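Local coordinates for regulatory protein of LacI family (Chloroflexus aggregans, PDB 3BBL) that regulates transcription as a LacI-family protein, its periplasmic-binding-protein-like core probably binding a small-molecule effector, at the interface of chains A and B. Residues are numbered along the deposited sequence; one frame, centred on the assembly and turned at random. Chains: chain A/B, Regulatory protein of LacI family.

Contact 1: the interface of chains A and B. Residues chain A 11, 23-24, 27, 31, 43; chain B 11, 23-24, 27, 31, 43.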
loop_
_atom_site.group_PDB
_atom_site.type_symbol
_atom_site.label_atom_id
_atom_site.label_comp_id
_atom_site.label_asym_id
_atom_site.label_seq_id
_atom_site.Cartn_x
_atom_site.Cartn_y
_atom_site.Cartn_z
ATOM N N TRP A 11 -6.066 -9.278 -9.201
ATOM C CA TRP A 11 -5.089 -8.225 -9.434
ATOM C C TRP A 11 -3.702 -8.798 -9.631
ATOM O O TRP A 11 -3.363 -9.843 -9.071
ATOM C CB TRP A 11 -5.100 -7.217 -8.276
ATOM C CG TRP A 11 -4.848 -7.814 -6.931
ATOM C CD1 TRP A 11 -3.656 -7.875 -6.267
ATOM C CD2 TRP A 11 -5.823 -8.400 -6.060
ATOM N NE1 TRP A 11 -3.831 -8.450 -5.027
ATOM C CE2 TRP A 11 -5.150 -8.776 -4.873
ATOM C CE3 TRP A 11 -7.201 -8.627 -6.159
ATOM C CZ2 TRP A 11 -5.811 -9.381 -3.800
ATOM C CZ3 TRP A 11 -7.857 -9.228 -5.090
ATOM C CH2 TRP A 11 -7.162 -9.591 -3.923
ATOM N N LEU A 23 -4.516 -1.201 -4.392
ATOM C CA LEU A 23 -5.383 -2.353 -4.208
ATOM C C LEU A 23 -6.366 -1.998 -3.109
ATOM O O LEU A 23 -7.564 -2.239 -3.223
ATOM C CB LEU A 23 -4.585 -3.581 -3.769
ATOM C CG LEU A 23 -5.471 -4.731 -3.274
ATOM C CD1 LEU A 23 -6.169 -5.391 -4.462
ATOM C CD2 LEU A 23 -4.635 -5.741 -2.523
ATOM N N ASP A 24 -5.832 -1.415 -2.043
ATOM C CA ASP A 24 -6.627 -1.021 -0.898
ATOM C C ASP A 24 -7.724 -0.025 -1.250
ATOM O O ASP A 24 -8.860 -0.195 -0.827
ATOM C CB ASP A 24 -5.727 -0.436 0.186
ATOM C CG ASP A 24 -6.511 0.061 1.380
ATOM O OD1 ASP A 24 -7.135 -0.769 2.074
ATOM O OD2 ASP A 24 -6.506 1.287 1.622
ATOM N N LEU A 27 -10.176 -2.028 -4.170
ATOM C CA LEU A 27 -10.938 -3.147 -3.639
ATOM C C LEU A 27 -11.838 -2.758 -2.467
ATOM O O LEU A 27 -12.998 -3.179 -2.406
ATOM C CB LEU A 27 -10.002 -4.288 -3.233
ATOM C CG LEU A 27 -10.674 -5.576 -2.738
ATOM C CD1 LEU A 27 -11.650 -6.115 -3.785
ATOM C CD2 LEU A 27 -9.609 -6.605 -2.426
ATOM N N VAL A 31 -15.787 -3.373 -2.543
ATOM C CA VAL A 31 -16.431 -4.182 -1.522
ATOM C C VAL A 31 -17.562 -3.442 -0.826
ATOM O O VAL A 31 -18.625 -4.008 -0.595
ATOM C CB VAL A 31 -15.415 -4.654 -0.470
ATOM C CG1 VAL A 31 -16.140 -5.281 0.720
ATOM C CG2 VAL A 31 -14.467 -5.663 -1.096
ATOM N N PRO A 43 -12.561 -12.518 -4.897
ATOM C CA PRO A 43 -11.187 -12.519 -5.400
ATOM C C PRO A 43 -10.784 -13.921 -5.830
ATOM O O PRO A 43 -11.172 -14.901 -5.205
ATOM C CB PRO A 43 -10.371 -12.066 -4.194
ATOM C CG PRO A 43 -11.349 -11.296 -3.377
ATOM C CD PRO A 43 -12.597 -12.118 -3.482
ATOM N N TRP B 11 -11.351 -5.953 6.577
ATOM C CA TRP B 11 -10.243 -5.183 7.124
ATOM C C TRP B 11 -10.673 -3.772 7.466
ATOM O O TRP B 11 -11.560 -3.207 6.823
ATOM C CB TRP B 11 -9.064 -5.168 6.142
ATOM C CG TRP B 11 -9.391 -4.638 4.786
ATOM C CD1 TRP B 11 -9.197 -3.365 4.331
ATOM C CD2 TRP B 11 -9.933 -5.379 3.686
ATOM N NE1 TRP B 11 -9.571 -3.270 3.008
ATOM C CE2 TRP B 11 -10.021 -4.490 2.588
ATOM C CE3 TRP B 11 -10.336 -6.708 3.517
ATOM C CZ2 TRP B 11 -10.511 -4.892 1.341
ATOM C CZ3 TRP B 11 -10.822 -7.106 2.276
ATOM C CH2 TRP B 11 -10.898 -6.202 1.202
ATOM N N LEU B 23 -2.453 -4.893 3.342
ATOM C CA LEU B 23 -3.652 -5.548 2.847
ATOM C C LEU B 23 -3.237 -6.399 1.662
ATOM O O LEU B 23 -3.634 -7.553 1.536
ATOM C CB LEU B 23 -4.684 -4.525 2.372
ATOM C CG LEU B 23 -5.832 -5.153 1.571
ATOM C CD1 LEU B 23 -6.761 -5.916 2.514
ATOM C CD2 LEU B 23 -6.594 -4.079 0.831
ATOM N N ASP B 24 -2.423 -5.803 0.800
ATOM C CA ASP B 24 -1.939 -6.469 -0.393
ATOM C C ASP B 24 -1.154 -7.738 -0.088
ATOM O O ASP B 24 -1.384 -8.763 -0.717
ATOM C CB ASP B 24 -1.077 -5.514 -1.211
ATOM C CG ASP B 24 -0.482 -6.176 -2.433
ATOM O OD1 ASP B 24 -1.252 -6.565 -3.338
ATOM O OD2 ASP B 24 0.759 -6.313 -2.488
ATOM N N LEU B 27 -3.898 -10.279 2.049
ATOM C CA LEU B 27 -4.994 -10.785 1.238
ATOM C C LEU B 27 -4.523 -11.549 0.002
ATOM O O LEU B 27 -5.063 -12.614 -0.315
ATOM C CB LEU B 27 -5.931 -9.645 0.833
ATOM C CG LEU B 27 -7.187 -10.043 0.047
ATOM C CD1 LEU B 27 -8.008 -11.075 0.823
ATOM C CD2 LEU B 27 -8.015 -8.806 -0.229
ATOM N N VAL B 31 -5.607 -15.335 -0.680
ATOM C CA VAL B 31 -6.303 -15.698 -1.903
ATOM C C VAL B 31 -5.596 -16.809 -2.663
ATOM O O VAL B 31 -6.237 -17.733 -3.151
ATOM C CB VAL B 31 -6.467 -14.481 -2.826
ATOM C CG1 VAL B 31 -6.966 -14.924 -4.201
ATOM C CG2 VAL B 31 -7.447 -13.500 -2.206
ATOM N N PRO B 43 -14.569 -11.206 0.810
ATOM C CA PRO B 43 -14.490 -9.935 1.532
ATOM C C PRO B 43 -15.888 -9.401 1.812
ATOM O O PRO B 43 -16.787 -9.548 0.993
ATOM C CB PRO B 43 -13.747 -9.024 0.560
ATOM C CG PRO B 43 -12.972 -9.972 -0.287
ATOM C CD PRO B 43 -13.943 -11.089 -0.516
#

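Contact 2: the interface of chains A and B. Residues chain A 17, 19, 170-171, 198, 201; chain B 231.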
loop_
_atom_site.group_PDB
_atom_site.type_symbol
_atom_site.label_atom_id
_atom_site.label_comp_id
_atom_site.label_asym_id
_atom_site.label_seq_id
_atom_site.Cartn_x
_atom_site.Cartn_y
_atom_site.Cartn_z
ATOM N N GLY A 17 8.928 -3.511 -4.122
ATOM C CA GLY A 17 9.720 -2.320 -4.363
ATOM C C GLY A 17 8.898 -1.169 -4.905
ATOM O O GLY A 17 9.433 -0.092 -5.171
ATOM N N VAL A 19 6.230 1.743 -4.449
ATOM C CA VAL A 19 5.723 2.647 -3.419
ATOM C C VAL A 19 4.186 2.754 -3.353
ATOM O O VAL A 19 3.623 3.021 -2.281
ATOM C CB VAL A 19 6.334 4.063 -3.620
ATOM C CG1 VAL A 19 5.326 5.138 -3.378
ATOM C CG2 VAL A 19 7.438 4.255 -2.673
ATOM N N PHE A 170 12.606 2.547 -8.889
ATOM C CA PHE A 170 13.447 3.550 -8.253
ATOM C C PHE A 170 14.803 3.574 -8.962
ATOM O O PHE A 170 15.305 4.631 -9.333
ATOM C CB PHE A 170 13.659 3.185 -6.790
ATOM C CG PHE A 170 14.723 3.989 -6.118
ATOM C CD1 PHE A 170 14.433 5.243 -5.578
ATOM C CD2 PHE A 170 16.029 3.505 -6.040
ATOM C CE1 PHE A 170 15.427 5.998 -4.967
ATOM C CE2 PHE A 170 17.029 4.257 -5.432
ATOM C CZ PHE A 170 16.725 5.506 -4.898
ATOM N N GLU A 171 15.372 2.387 -9.145
ATOM C CA GLU A 171 16.666 2.216 -9.794
ATOM C C GLU A 171 16.686 2.829 -11.195
ATOM O O GLU A 171 17.644 3.514 -11.573
ATOM C CB GLU A 171 17.024 0.724 -9.897
ATOM C CG GLU A 171 17.135 -0.051 -8.574
ATOM C CD GLU A 171 15.823 -0.134 -7.761
ATOM O OE1 GLU A 171 14.712 -0.186 -8.350
ATOM O OE2 GLU A 171 15.919 -0.174 -6.513
ATOM N N THR A 198 7.454 6.071 -7.754
ATOM C CA THR A 198 8.673 5.313 -7.484
ATOM C C THR A 198 9.821 5.896 -8.309
ATOM O O THR A 198 10.928 6.072 -7.804
ATOM C CB THR A 198 8.501 3.834 -7.842
ATOM O OG1 THR A 198 7.284 3.355 -7.266
ATOM C CG2 THR A 198 9.653 3.021 -7.298
ATOM N N ILE A 201 11.009 9.234 -6.990
ATOM C CA ILE A 201 11.847 9.121 -5.807
ATOM C C ILE A 201 13.297 8.877 -6.224
ATOM O O ILE A 201 14.231 9.442 -5.635
ATOM C CB ILE A 201 11.316 8.013 -4.861
ATOM C CG1 ILE A 201 9.971 8.470 -4.275
ATOM C CG2 ILE A 201 12.296 7.755 -3.726
ATOM C CD1 ILE A 201 9.303 7.477 -3.346
ATOM N N TYR B 231 13.931 3.662 0.261
ATOM C CA TYR B 231 14.387 4.686 -0.676
ATOM C C TYR B 231 14.658 6.050 -0.046
ATOM O O TYR B 231 15.098 6.976 -0.736
ATOM C CB TYR B 231 13.373 4.860 -1.813
ATOM C CG TYR B 231 13.069 3.590 -2.566
ATOM C CD1 TYR B 231 11.749 3.224 -2.832
ATOM C CD2 TYR B 231 14.089 2.746 -2.992
ATOM C CE1 TYR B 231 11.447 2.041 -3.501
ATOM C CE2 TYR B 231 13.802 1.564 -3.663
ATOM C CZ TYR B 231 12.477 1.219 -3.911
ATOM O OH TYR B 231 12.176 0.053 -4.558
HETATM O O HOH W 1 11.976 0.234 -7.403
#

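Contact 1: the interface of chains A and B
A:Leu27 and B:Leu27 meet tip to tip near the two-fold axis, each offering its CD2 methyl, with A:Leu27 CD2 3.5 Å from B:Leu27 CD2. In the deposited pair this looks like the dimer interface usual in the LacI family, centred on helix 23-36 of each chain, and the two-fold repeats each contact on the other side. The leucine CG lies anti to the backbone N (chi1 -176°), which carries the branch out from the helix and onto its mate. On the flank, the benzo end of A:Trp11 comes up to B:Leu27, the two side chains lying roughly perpendicular; A:Trp11 CH2 lies 3.9 Å from B:Leu27 CD2. The indole is backed within its own chain by A:Leu23, whose CD1 methyl sits over the centre of one ring face, 3.4 Å above the plane. An alanine in place of A:Trp11 would probably open a gap beside B:Leu27 and leave A:Leu23 CD1 without the flat surface it packs on. At one end of the patch the two prolines, which close strand 40-43, touch through their ring methylenes, A:Pro43 CD being 3.4 Å from B:Pro43 CD. Outside this pair A:Val31 lays CG2 against B:Pro43 CB at 3.8 Å. Toward the other end A:Leu23 uses its second methyl, CD2, across the dimer: it rests 3.5 Å from B:Asp24 CA, right at the start of the opposing helix, and also touches the carboxylate oxygen OD1. The same oxygen marks the polar rim. B:Asp24 and A:Trp11 pass each other antiparallel, with carboxylate and indole planes 52° apart. A:Trp11 NE1 stops 3.6 Å from B:Asp24 OD1, too long for a hydrogen bond, though the indole N-H may still feel the carboxylate electrostatically.

Contact 2: the interface of chains A and B
B:Tyr231 lays its phenol ring against the ring of A:Phe170 in a near-parallel offset stack, with planes 10° apart and centroids 4.4 Å from each other. The tyrosine comes from the short 3-10 helix 229-231 of one subunit and enters a pocket on the other, in the periplasmic-binding-protein-like fold of a LacI-family regulator. The offset puts B:Tyr231 CD2 over the phenylalanine face toward its rim, 3.4 Å from A:Phe170 CG. The phenol face that meets the ring also takes A:Phe170 CB, placed by the helix backbone 3.7 Å from the centroid of the B:Tyr231 ring in a CH-pi contact. A:Phe170 has CG anti to its backbone N (chi1 168°), a turn that lays the ring along the phenol. Nearer the root of the tyrosine, A:Ile201 from helix 197-209 lies roughly perpendicular to it and sets its CG2 methyl 3.6 Å from B:Tyr231 CB. The far tip is polar. B:Tyr231 OH donates to the backbone carbonyl A:Gly17 O at 2.8 Å, arriving in the carbonyl plane on a lone pair, with a C=O...donor angle of 115°; the carbonyl oxygen itself lies at the edge of the phenol ring, in its plane. Water 1 links the same hydroxyl, 2.9 Å from B:Tyr231 OH, to the start of helix 170-181. There the backbone N of A:Phe170 meets the water in a nearly straight hydrogen bond (2.8 Å between A:Phe170 N and water 1). The carboxylate oxygen A:Glu171 OE1 holds it too, 2.9 Å from water 1, the glutamate chain being bent at chi2 to bring the group round. Stack, carbonyl and water together probably restrict both the tilt and the reach of the phenol, and the site would thereby pin one subunit's 3-10 turn to the other, probably helping to hold the dimer together.

The C-alpha centres of contact 1 and contact 2 lie about 23 Å apart, and the two share no residue. In contact 1 the same set of elements from both chains, helix 23-36, strand 40-43 and the loop of Trp11, meets around the two-fold axis; contact 2 sets a 3-10 turn against helices 170-181 and 197-209 and the loop with A:Gly17, and a second copy sits at another place. In sequence they come close between strand 6-9 and helix 23-36, which supplies A:Trp11 and A:Gly17. Gripping at separated points probably limits rocking of the subunits, and effector-driven movements could be felt across the dimer.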